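Local coordinates for protein TodX (Pseudomonas putida, PDB 3BS0) that carries toluene and probably related aromatic hydrocarbons across the outer membrane, as a first step in their biodegradation, at residues 20-24 with 36-41; 42-48 with 83-89; 92-98 with 138-144. All coordinates share one frame; numbering follows the deposited sequence.

Contact 1: residues 20-24 with 36-41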
loop_
_atom_site.group_PDB
_atom_site.type_symbol
_atom_site.label_atom_id
_atom_site.label_comp_id
_atom_site.label_asym_id
_atom_site.label_seq_id
_atom_site.Cartn_x
_atom_site.Cartn_y
_atom_site.Cartn_z
ATOM N N SER A 20 -3.150 -4.200 16.129
ATOM C CA SER A 20 -2.362 -5.436 16.093
ATOM C C SER A 20 -1.209 -5.537 17.093
ATOM O O SER A 20 -0.487 -6.526 17.099
ATOM C CB SER A 20 -1.755 -5.616 14.701
ATOM O OG SER A 20 -0.515 -4.912 14.587
ATOM N N SER A 21 -1.021 -4.532 17.933
ATOM C CA SER A 21 0.101 -4.552 18.869
ATOM C C SER A 21 0.206 -5.728 19.836
ATOM O O SER A 21 1.310 -6.103 20.233
ATOM C CB SER A 21 0.129 -3.251 19.680
ATOM O OG SER A 21 -1.053 -3.119 20.445
ATOM N N SER A 22 -0.912 -6.333 20.221
ATOM C CA SER A 22 -0.781 -7.414 21.183
ATOM C C SER A 22 -1.900 -8.430 21.359
ATOM O O SER A 22 -2.278 -8.739 22.491
ATOM C CB SER A 22 -0.454 -6.798 22.532
ATOM O OG SER A 22 -1.248 -5.635 22.726
ATOM N N TYR A 23 -2.420 -8.959 20.254
ATOM C CA TYR A 23 -3.457 -9.982 20.326
ATOM C C TYR A 23 -3.375 -10.863 19.078
ATOM O O TYR A 23 -2.978 -10.383 18.016
ATOM C CB TYR A 23 -4.838 -9.334 20.483
ATOM C CG TYR A 23 -5.405 -8.648 19.266
ATOM C CD1 TYR A 23 -6.228 -9.340 18.384
ATOM C CD2 TYR A 23 -5.168 -7.289 19.025
ATOM C CE1 TYR A 23 -6.817 -8.698 17.290
ATOM C CE2 TYR A 23 -5.743 -6.633 17.935
ATOM C CZ TYR A 23 -6.569 -7.345 17.069
ATOM O OH TYR A 23 -7.138 -6.732 15.973
ATOM N N TYR A 24 -3.729 -12.145 19.194
ATOM C CA TYR A 24 -3.644 -13.022 18.029
ATOM C C TYR A 24 -4.237 -12.398 16.772
ATOM O O TYR A 24 -5.438 -12.141 16.677
ATOM C CB TYR A 24 -4.290 -14.392 18.258
ATOM C CG TYR A 24 -3.802 -15.392 17.219
ATOM C CD1 TYR A 24 -2.428 -15.529 16.955
ATOM C CD2 TYR A 24 -4.690 -16.156 16.462
ATOM C CE1 TYR A 24 -1.960 -16.387 15.960
ATOM C CE2 TYR A 24 -4.221 -17.028 15.463
ATOM C CZ TYR A 24 -2.855 -17.127 15.220
ATOM O OH TYR A 24 -2.362 -17.931 14.217
ATOM N N THR A 36 3.143 -11.595 18.617
ATOM C CA THR A 36 1.792 -12.043 18.914
ATOM C C THR A 36 1.560 -13.474 18.445
ATOM O O THR A 36 0.532 -14.063 18.763
ATOM C CB THR A 36 0.709 -11.160 18.250
ATOM O OG1 THR A 36 1.069 -10.913 16.883
ATOM C CG2 THR A 36 0.524 -9.852 19.003
ATOM N N LEU A 37 2.503 -14.034 17.695
ATOM C CA LEU A 37 2.321 -15.388 17.199
ATOM C C LEU A 37 2.327 -16.403 18.336
ATOM O O LEU A 37 1.859 -17.539 18.174
ATOM C CB LEU A 37 3.403 -15.747 16.173
ATOM C CG LEU A 37 3.372 -15.001 14.835
ATOM C CD1 LEU A 37 4.561 -15.459 14.011
ATOM C CD2 LEU A 37 2.051 -15.250 14.091
ATOM N N SER A 38 2.846 -15.998 19.491
ATOM C CA SER A 38 2.891 -16.908 20.626
ATOM C C SER A 38 1.513 -17.073 21.249
ATOM O O SER A 38 1.311 -17.937 22.108
ATOM C CB SER A 38 3.902 -16.431 21.663
ATOM O OG SER A 38 5.207 -16.847 21.315
ATOM N N PHE A 39 0.563 -16.260 20.801
ATOM C CA PHE A 39 -0.804 -16.351 21.295
ATOM C C PHE A 39 -1.569 -17.299 20.378
ATOM O O PHE A 39 -2.791 -17.422 20.460
ATOM C CB PHE A 39 -1.513 -14.991 21.267
ATOM C CG PHE A 39 -0.784 -13.890 21.982
ATOM C CD1 PHE A 39 0.246 -14.163 22.873
ATOM C CD2 PHE A 39 -1.129 -12.565 21.752
ATOM C CE1 PHE A 39 0.926 -13.123 23.517
ATOM C CE2 PHE A 39 -0.458 -11.530 22.389
ATOM C CZ PHE A 39 0.571 -11.807 23.269
ATOM N N ALA A 40 -0.855 -17.961 19.483
ATOM C CA ALA A 40 -1.518 -18.868 18.561
ATOM C C ALA A 40 -1.885 -20.199 19.213
ATOM O O ALA A 40 -1.184 -20.686 20.108
ATOM C CB ALA A 40 -0.635 -19.118 17.348
ATOM N N PRO A 41 -2.998 -20.805 18.766
ATOM C CA PRO A 41 -3.415 -22.084 19.330
ATOM C C PRO A 41 -2.356 -23.143 19.046
ATOM O O PRO A 41 -1.668 -23.090 18.022
ATOM C CB PRO A 41 -4.742 -22.359 18.629
ATOM C CG PRO A 41 -4.602 -21.642 17.329
ATOM C CD PRO A 41 -3.933 -20.360 17.720
#
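The ring of Y24 lies over the backbone of A40 and the start of P41. A40 CA sits over one face of the ring, 3.9 Å from its centroid and 24° off the ring normal, in a CH-pi contact. P41 CD rests on the same face, 4.0 Å from Y24 CE2, while T36 O approaches from the edge, 3.8 Å from Y24 CD1. With CG anti to the backbone N (chi1 -162°), Y24 swings its ring alongside 36-41. A small alanine suits the spot, because its backbone can come up close beneath an aromatic ring. F39 answers from the other segment. Its ring turns an edge to the backbone of 22-24, with CD2 3.7 Å from Y24 N, and its CB lies 4.1 Å from Y24 CB. T36 fills the corner beside it: the methyl CG2 packs against the backbone of S22 and Y23, 3.5 Å from S22 CA, and the hydroxyl OG1 bonds N33 O, so threonine suits the corner.

No hydrogen bond crosses between the segments. F39 and A40 are instead placed by a 3-10 turn, in which F39 N bonds T36 O and A40 N bonds L37 O. Farther out, S21 OG is bound by D298, S22 touches T226 and V234 of barrel strands, and Y23 leans on I12 and M16. Serines are compact and polar enough to fit against such a wall. A folded N-terminal segment of this kind, held inside the barrel just ahead of its first strand, is the hatch of the FadL family.

Contact 2: residues 42-48 with 83-89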
loop_
_atom_site.group_PDB
_atom_site.type_symbol
_atom_site.label_atom_id
_atom_site.label_comp_id
_atom_site.label_asym_id
_atom_site.label_seq_id
_atom_site.Cartn_x
_atom_site.Cartn_y
_atom_site.Cartn_z
ATOM N N ASP A 42 -2.217 -24.075 19.982
ATOM C CA ASP A 42 -1.263 -25.166 19.887
ATOM C C ASP A 42 -1.248 -25.741 18.490
ATOM O O ASP A 42 -2.295 -25.925 17.888
ATOM C CB ASP A 42 -1.650 -26.256 20.869
ATOM C CG ASP A 42 -0.631 -26.445 21.947
ATOM O OD1 ASP A 42 0.216 -27.359 21.806
ATOM O OD2 ASP A 42 -0.669 -25.672 22.928
ATOM N N GLY A 43 -0.059 -26.027 17.977
ATOM C CA GLY A 43 0.025 -26.585 16.645
ATOM C C GLY A 43 0.680 -25.712 15.595
ATOM O O GLY A 43 1.413 -24.775 15.897
ATOM N N ASN A 44 0.411 -26.044 14.339
ATOM C CA ASN A 44 0.965 -25.318 13.211
ATOM C C ASN A 44 -0.194 -24.674 12.479
ATOM O O ASN A 44 -1.274 -25.253 12.400
ATOM C CB ASN A 44 1.723 -26.291 12.311
ATOM C CG ASN A 44 2.803 -27.048 13.064
ATOM O OD1 ASN A 44 3.081 -28.210 12.764
ATOM N ND2 ASN A 44 3.423 -26.391 14.045
ATOM N N GLN A 45 0.020 -23.474 11.948
ATOM C CA GLN A 45 -1.063 -22.773 11.280
ATOM C C GLN A 45 -0.839 -22.490 9.817
ATOM O O GLN A 45 0.065 -21.762 9.454
ATOM C CB GLN A 45 -1.353 -21.445 11.989
ATOM C CG GLN A 45 -1.924 -21.529 13.419
ATOM C CD GLN A 45 -0.880 -21.827 14.484
ATOM O OE1 GLN A 45 0.240 -21.326 14.435
ATOM N NE2 GLN A 45 -1.255 -22.641 15.468
ATOM N N PHE A 46 -1.670 -23.063 8.963
ATOM C CA PHE A 46 -1.552 -22.798 7.542
ATOM C C PHE A 46 -2.580 -21.717 7.202
ATOM O O PHE A 46 -3.750 -21.846 7.580
ATOM C CB PHE A 46 -1.842 -24.056 6.719
ATOM C CG PHE A 46 -1.943 -23.780 5.256
ATOM C CD1 PHE A 46 -0.800 -23.661 4.479
ATOM C CD2 PHE A 46 -3.177 -23.533 4.672
ATOM C CE1 PHE A 46 -0.878 -23.298 3.149
ATOM C CE2 PHE A 46 -3.262 -23.169 3.342
ATOM C CZ PHE A 46 -2.105 -23.050 2.580
ATOM N N GLU A 47 -2.165 -20.658 6.504
ATOM C CA GLU A 47 -3.112 -19.587 6.157
ATOM C C GLU A 47 -3.167 -19.200 4.685
ATOM O O GLU A 47 -2.142 -19.019 4.031
ATOM C CB GLU A 47 -2.859 -18.332 7.005
ATOM C CG GLU A 47 -3.752 -18.236 8.248
ATOM C CD GLU A 47 -3.614 -16.901 8.987
ATOM O OE1 GLU A 47 -3.795 -15.842 8.345
ATOM O OE2 GLU A 47 -3.333 -16.912 10.207
ATOM N N LEU A 48 -4.395 -19.068 4.183
ATOM C CA LEU A 48 -4.662 -18.731 2.791
ATOM C C LEU A 48 -5.694 -17.633 2.656
ATOM O O LEU A 48 -6.812 -17.760 3.163
ATOM C CB LEU A 48 -5.149 -19.972 2.045
ATOM C CG LEU A 48 -4.077 -20.568 1.140
ATOM C CD1 LEU A 48 -4.500 -21.946 0.679
ATOM C CD2 LEU A 48 -3.862 -19.632 -0.057
ATOM N N GLN A 83 -2.497 -14.510 -0.374
ATOM C CA GLN A 83 -1.699 -14.487 0.840
ATOM C C GLN A 83 -1.572 -15.902 1.374
ATOM O O GLN A 83 -2.550 -16.522 1.799
ATOM C CB GLN A 83 -2.321 -13.544 1.869
ATOM C CG GLN A 83 -3.117 -12.403 1.211
ATOM C CD GLN A 83 -3.044 -11.087 1.964
ATOM O OE1 GLN A 83 -3.369 -11.016 3.156
ATOM N NE2 GLN A 83 -2.619 -10.029 1.268
ATOM N N LEU A 84 -0.346 -16.415 1.291
ATOM C CA LEU A 84 0.002 -17.749 1.758
ATOM C C LEU A 84 1.009 -17.641 2.899
ATOM O O LEU A 84 1.906 -16.806 2.873
ATOM C CB LEU A 84 0.624 -18.547 0.624
ATOM C CG LEU A 84 -0.308 -19.422 -0.190
ATOM C CD1 LEU A 84 0.298 -19.654 -1.563
ATOM C CD2 LEU A 84 -0.539 -20.730 0.544
ATOM N N SER A 85 0.855 -18.485 3.908
ATOM C CA SER A 85 1.779 -18.456 5.033
ATOM C C SER A 85 1.577 -19.638 5.949
ATOM O O SER A 85 0.466 -20.183 6.070
ATOM C CB SER A 85 1.632 -17.154 5.831
ATOM O OG SER A 85 0.386 -17.081 6.498
ATOM N N TYR A 86 2.669 -20.029 6.589
ATOM C CA TYR A 86 2.661 -21.152 7.508
ATOM C C TYR A 86 3.470 -20.813 8.756
ATOM O O TYR A 86 4.573 -20.269 8.671
ATOM C CB TYR A 86 3.264 -22.374 6.813
ATOM C CG TYR A 86 3.183 -23.651 7.604
ATOM C CD1 TYR A 86 1.983 -24.340 7.729
ATOM C CD2 TYR A 86 4.318 -24.184 8.212
ATOM C CE1 TYR A 86 1.915 -25.539 8.437
ATOM C CE2 TYR A 86 4.268 -25.379 8.925
ATOM C CZ TYR A 86 3.068 -26.057 9.032
ATOM O OH TYR A 86 3.027 -27.262 9.715
ATOM N N VAL A 87 2.908 -21.130 9.913
ATOM C CA VAL A 87 3.571 -20.893 11.181
ATOM C C VAL A 87 3.691 -22.215 11.925
ATOM O O VAL A 87 2.715 -22.949 12.079
ATOM C CB VAL A 87 2.788 -19.889 12.024
ATOM C CG1 VAL A 87 3.335 -19.874 13.451
ATOM C CG2 VAL A 87 2.894 -18.503 11.396
ATOM N N ALA A 88 4.898 -22.512 12.394
ATOM C CA ALA A 88 5.165 -23.769 13.102
ATOM C C ALA A 88 5.566 -23.571 14.556
ATOM O O ALA A 88 6.304 -22.640 14.891
ATOM C CB ALA A 88 6.259 -24.546 12.366
ATOM N N GLN A 89 5.083 -24.459 15.420
ATOM C CA GLN A 89 5.401 -24.388 16.849
ATOM C C GLN A 89 6.424 -25.423 17.294
ATOM O O GLN A 89 6.173 -26.615 17.231
ATOM C CB GLN A 89 4.140 -24.566 17.694
ATOM C CG GLN A 89 4.424 -24.736 19.180
ATOM C CD GLN A 89 3.159 -24.842 20.021
ATOM O OE1 GLN A 89 2.344 -25.749 19.836
ATOM N NE2 GLN A 89 2.985 -23.908 20.946
#
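Q45 and V87 form a hydrogen-bonded antiparallel pair, with Q45 N 2.7 Å from V87 O and V87 N 2.9 Å from Q45 O. E47 and S85 repeat the pattern two residues on, E47 N lying nearly in line with the C=O of S85. The side chains of these pairs face the interior, where packing is close: Q45 OE1 comes 3.6 Å from V87 CG1, and E47 CB lies beside S85 OG. N27 of the hatch covers this side, its backbone N bonded to E47 OE2 and its ND2 to S85 OG and Q45 O, consistent with the polar Q45, E47 and S85 on an inward face. Here the first strand of the barrel meets the second, at 177° between their directions.

F46, L48, L84 and Y86 occupy the outer face, which is more exposed and suits apolar and aromatic residues that probably face lipid. L84 CD2 touches both F46 CZ and L48 CD2, 3.6 Å from the latter, and F46 CB meets the edge of the Y86 ring. K431 makes a cation-pi contact with F46. Past the Q45-V87 pair the backbone bonding stops and a side chain takes over: Q89 receives G43 N on OE1 at 3.1 Å, the donor lying above the amide plane.

Contact 3: residues 92-98 with 138-144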
loop_
_atom_site.group_PDB
_atom_site.type_symbol
_atom_site.label_atom_id
_atom_site.label_comp_id
_atom_site.label_asym_id
_atom_site.label_seq_id
_atom_site.Cartn_x
_atom_site.Cartn_y
_atom_site.Cartn_z
ATOM N N ASP A 92 8.502 -23.628 22.786
ATOM C CA ASP A 92 8.203 -22.242 23.134
ATOM C C ASP A 92 8.288 -21.344 21.907
ATOM O O ASP A 92 7.815 -20.208 21.920
ATOM C CB ASP A 92 9.213 -21.746 24.173
ATOM C CG ASP A 92 8.877 -22.187 25.578
ATOM O OD1 ASP A 92 9.794 -22.171 26.436
ATOM O OD2 ASP A 92 7.694 -22.526 25.820
ATOM N N TRP A 93 8.908 -21.862 20.854
ATOM C CA TRP A 93 9.086 -21.109 19.621
ATOM C C TRP A 93 7.952 -21.199 18.610
ATOM O O TRP A 93 7.125 -22.115 18.626
ATOM C CB TRP A 93 10.374 -21.538 18.900
ATOM C CG TRP A 93 11.652 -21.216 19.619
ATOM C CD1 TRP A 93 12.214 -21.910 20.648
ATOM C CD2 TRP A 93 12.520 -20.110 19.354
ATOM N NE1 TRP A 93 13.384 -21.305 21.045
ATOM C CE2 TRP A 93 13.596 -20.194 20.272
ATOM C CE3 TRP A 93 12.499 -19.048 18.442
ATOM C CZ2 TRP A 93 14.641 -19.264 20.294
ATOM C CZ3 TRP A 93 13.534 -18.121 18.463
ATOM C CH2 TRP A 93 14.591 -18.236 19.390
ATOM N N ARG A 94 7.936 -20.208 17.731
ATOM C CA ARG A 94 6.993 -20.155 16.632
ATOM C C ARG A 94 7.873 -19.688 15.479
ATOM O O ARG A 94 8.585 -18.687 15.596
ATOM C CB ARG A 94 5.873 -19.155 16.884
ATOM C CG ARG A 94 5.077 -19.411 18.146
ATOM C CD ARG A 94 4.039 -20.527 18.041
ATOM N NE ARG A 94 3.387 -20.715 19.340
ATOM C CZ ARG A 94 2.185 -21.251 19.530
ATOM N NH1 ARG A 94 1.456 -21.681 18.505
ATOM N NH2 ARG A 94 1.696 -21.328 20.756
ATOM N N PHE A 95 7.876 -20.456 14.396
ATOM C CA PHE A 95 8.653 -20.117 13.222
ATOM C C PHE A 95 7.672 -19.997 12.062
ATOM O O PHE A 95 6.801 -20.853 11.881
ATOM C CB PHE A 95 9.671 -21.207 12.931
ATOM C CG PHE A 95 10.767 -21.316 13.964
ATOM C CD1 PHE A 95 10.752 -22.330 14.920
ATOM C CD2 PHE A 95 11.849 -20.426 13.941
ATOM C CE1 PHE A 95 11.804 -22.460 15.834
ATOM C CE2 PHE A 95 12.893 -20.540 14.838
ATOM C CZ PHE A 95 12.882 -21.556 15.790
ATOM N N GLY A 96 7.799 -18.934 11.277
ATOM C CA GLY A 96 6.888 -18.768 10.170
ATOM C C GLY A 96 7.423 -18.067 8.939
ATOM O O GLY A 96 8.289 -17.200 9.018
ATOM N N ALA A 97 6.894 -18.464 7.785
ATOM C CA ALA A 97 7.255 -17.865 6.514
ATOM C C ALA A 97 5.952 -17.645 5.720
ATOM O O ALA A 97 4.924 -18.240 6.030
ATOM C CB ALA A 97 8.186 -18.770 5.774
ATOM N N GLY A 98 5.986 -16.767 4.725
ATOM C CA GLY A 98 4.805 -16.513 3.929
ATOM C C GLY A 98 5.044 -15.513 2.816
ATOM O O GLY A 98 6.080 -14.858 2.758
ATOM N N PRO A 138 8.093 -12.535 4.288
ATOM C CA PRO A 138 8.808 -12.537 5.560
ATOM C C PRO A 138 9.225 -13.889 6.096
ATOM O O PRO A 138 8.568 -14.903 5.870
ATOM C CB PRO A 138 7.804 -11.896 6.499
ATOM C CG PRO A 138 6.544 -12.566 6.048
ATOM C CD PRO A 138 6.643 -12.428 4.528
ATOM N N ILE A 139 10.336 -13.887 6.811
ATOM C CA ILE A 139 10.810 -15.076 7.485
ATOM C C ILE A 139 10.845 -14.547 8.913
ATOM O O ILE A 139 11.371 -13.453 9.163
ATOM C CB ILE A 139 12.208 -15.478 7.048
ATOM C CG1 ILE A 139 12.199 -15.852 5.562
ATOM C CG2 ILE A 139 12.678 -16.668 7.884
ATOM C CD1 ILE A 139 13.592 -16.224 4.997
ATOM N N GLY A 140 10.252 -15.280 9.847
ATOM C CA GLY A 140 10.253 -14.793 11.210
ATOM C C GLY A 140 10.092 -15.854 12.265
ATOM O O GLY A 140 9.807 -17.001 11.962
ATOM N N PHE A 141 10.273 -15.451 13.516
ATOM C CA PHE A 141 10.158 -16.354 14.649
ATOM C C PHE A 141 9.516 -15.633 15.821
ATOM O O PHE A 141 9.264 -14.432 15.776
ATOM C CB PHE A 141 11.538 -16.841 15.070
ATOM C CG PHE A 141 12.367 -15.790 15.745
ATOM C CD1 PHE A 141 12.163 -15.474 17.086
ATOM C CD2 PHE A 141 13.326 -15.089 15.037
ATOM C CE1 PHE A 141 12.904 -14.473 17.706
ATOM C CE2 PHE A 141 14.069 -14.090 15.647
ATOM C CZ PHE A 141 13.856 -13.783 16.984
ATOM N N SER A 142 9.276 -16.382 16.884
ATOM C CA SER A 142 8.680 -15.831 18.085
ATOM C C SER A 142 9.031 -16.744 19.253
ATOM O O SER A 142 8.949 -17.967 19.140
ATOM C CB SER A 142 7.165 -15.736 17.932
ATOM O OG SER A 142 6.610 -14.945 18.964
ATOM N N TYR A 143 9.437 -16.140 20.365
ATOM C CA TYR A 143 9.810 -16.889 21.557
ATOM C C TYR A 143 9.003 -16.432 22.760
ATOM O O TYR A 143 8.881 -15.238 23.021
ATOM C CB TYR A 143 11.303 -16.721 21.861
ATOM C CG TYR A 143 11.782 -17.608 22.988
ATOM C CD1 TYR A 143 11.649 -18.993 22.908
ATOM C CD2 TYR A 143 12.350 -17.070 24.144
ATOM C CE1 TYR A 143 12.068 -19.825 23.952
ATOM C CE2 TYR A 143 12.771 -17.895 25.200
ATOM C CZ TYR A 143 12.625 -19.274 25.098
ATOM O OH TYR A 143 13.003 -20.106 26.137
ATOM N N GLN A 144 8.432 -17.392 23.474
ATOM C CA GLN A 144 7.675 -17.098 24.679
ATOM C C GLN A 144 8.744 -17.224 25.761
ATOM O O GLN A 144 8.826 -18.233 26.456
ATOM C CB GLN A 144 6.574 -18.144 24.881
ATOM C CG GLN A 144 5.680 -17.913 26.080
ATOM C CD GLN A 144 4.463 -17.073 25.757
ATOM O OE1 GLN A 144 3.618 -17.467 24.952
ATOM N NE2 GLN A 144 4.363 -15.907 26.392
#
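W93 packs against Y143 with one face and F141 with an edge, an aromatic cluster on the outer face of two antiparallel barrel strands, consistent with the aromatic girdle of outer-membrane proteins. From W93 CB, 3.9 Å from S142 O, the chain turns beside its own backbone N (chi1 -66°), which lays the indole across the neighbouring strand. CG and CD1 run on to NE1, 3.4 Å from Y143 CD1, which lies over one indole face; CE2 meets the same atom. Y143 CB sits almost straight above the centre of the six-membered ring, a CH-pi contact. CE3 then passes S142 O, and CZ3 at the far rim meets F141 CD1, the two rings inclined at 56°. Replacing W93 by an alanine would take away the indole and is likely to open a gap between F141 and Y143, leaving each ring to its remaining neighbours, such as F95 and D92.

Inward, R94 CB lies 3.8 Å from S142 CB; the guanidinium bonds A40 O and P41 O weakly, while S142 OG bonds F151 O and P34 O. G96 and G140, bare of side chains, pair next, and the bond from G96 N to G140 O is nearly straight, 2.9 Å long with 174° at the hydrogen.

Along the chain the three contacts come in series: contact 1 closes within the hatch, contact 2 joins strands 44-60 and 80-90, and contact 3 joins strands 93-108 and 129-143. Contacts 2 and 3, with centres about 10 Å apart, are consecutive pieces of one barrel wall, stitched by probable hydrogen bonds from A88 N to F95 O and from Y86 N to A97 O. Contact 1 lies inside this wall, its centre about 13 Å from that of contact 2 and 12 Å from that of contact 3. Y24 and A40 pack on Q45, and S38 meets S142 and Q144, so the hatch is anchored to the first strands at the barrel's periplasmic end.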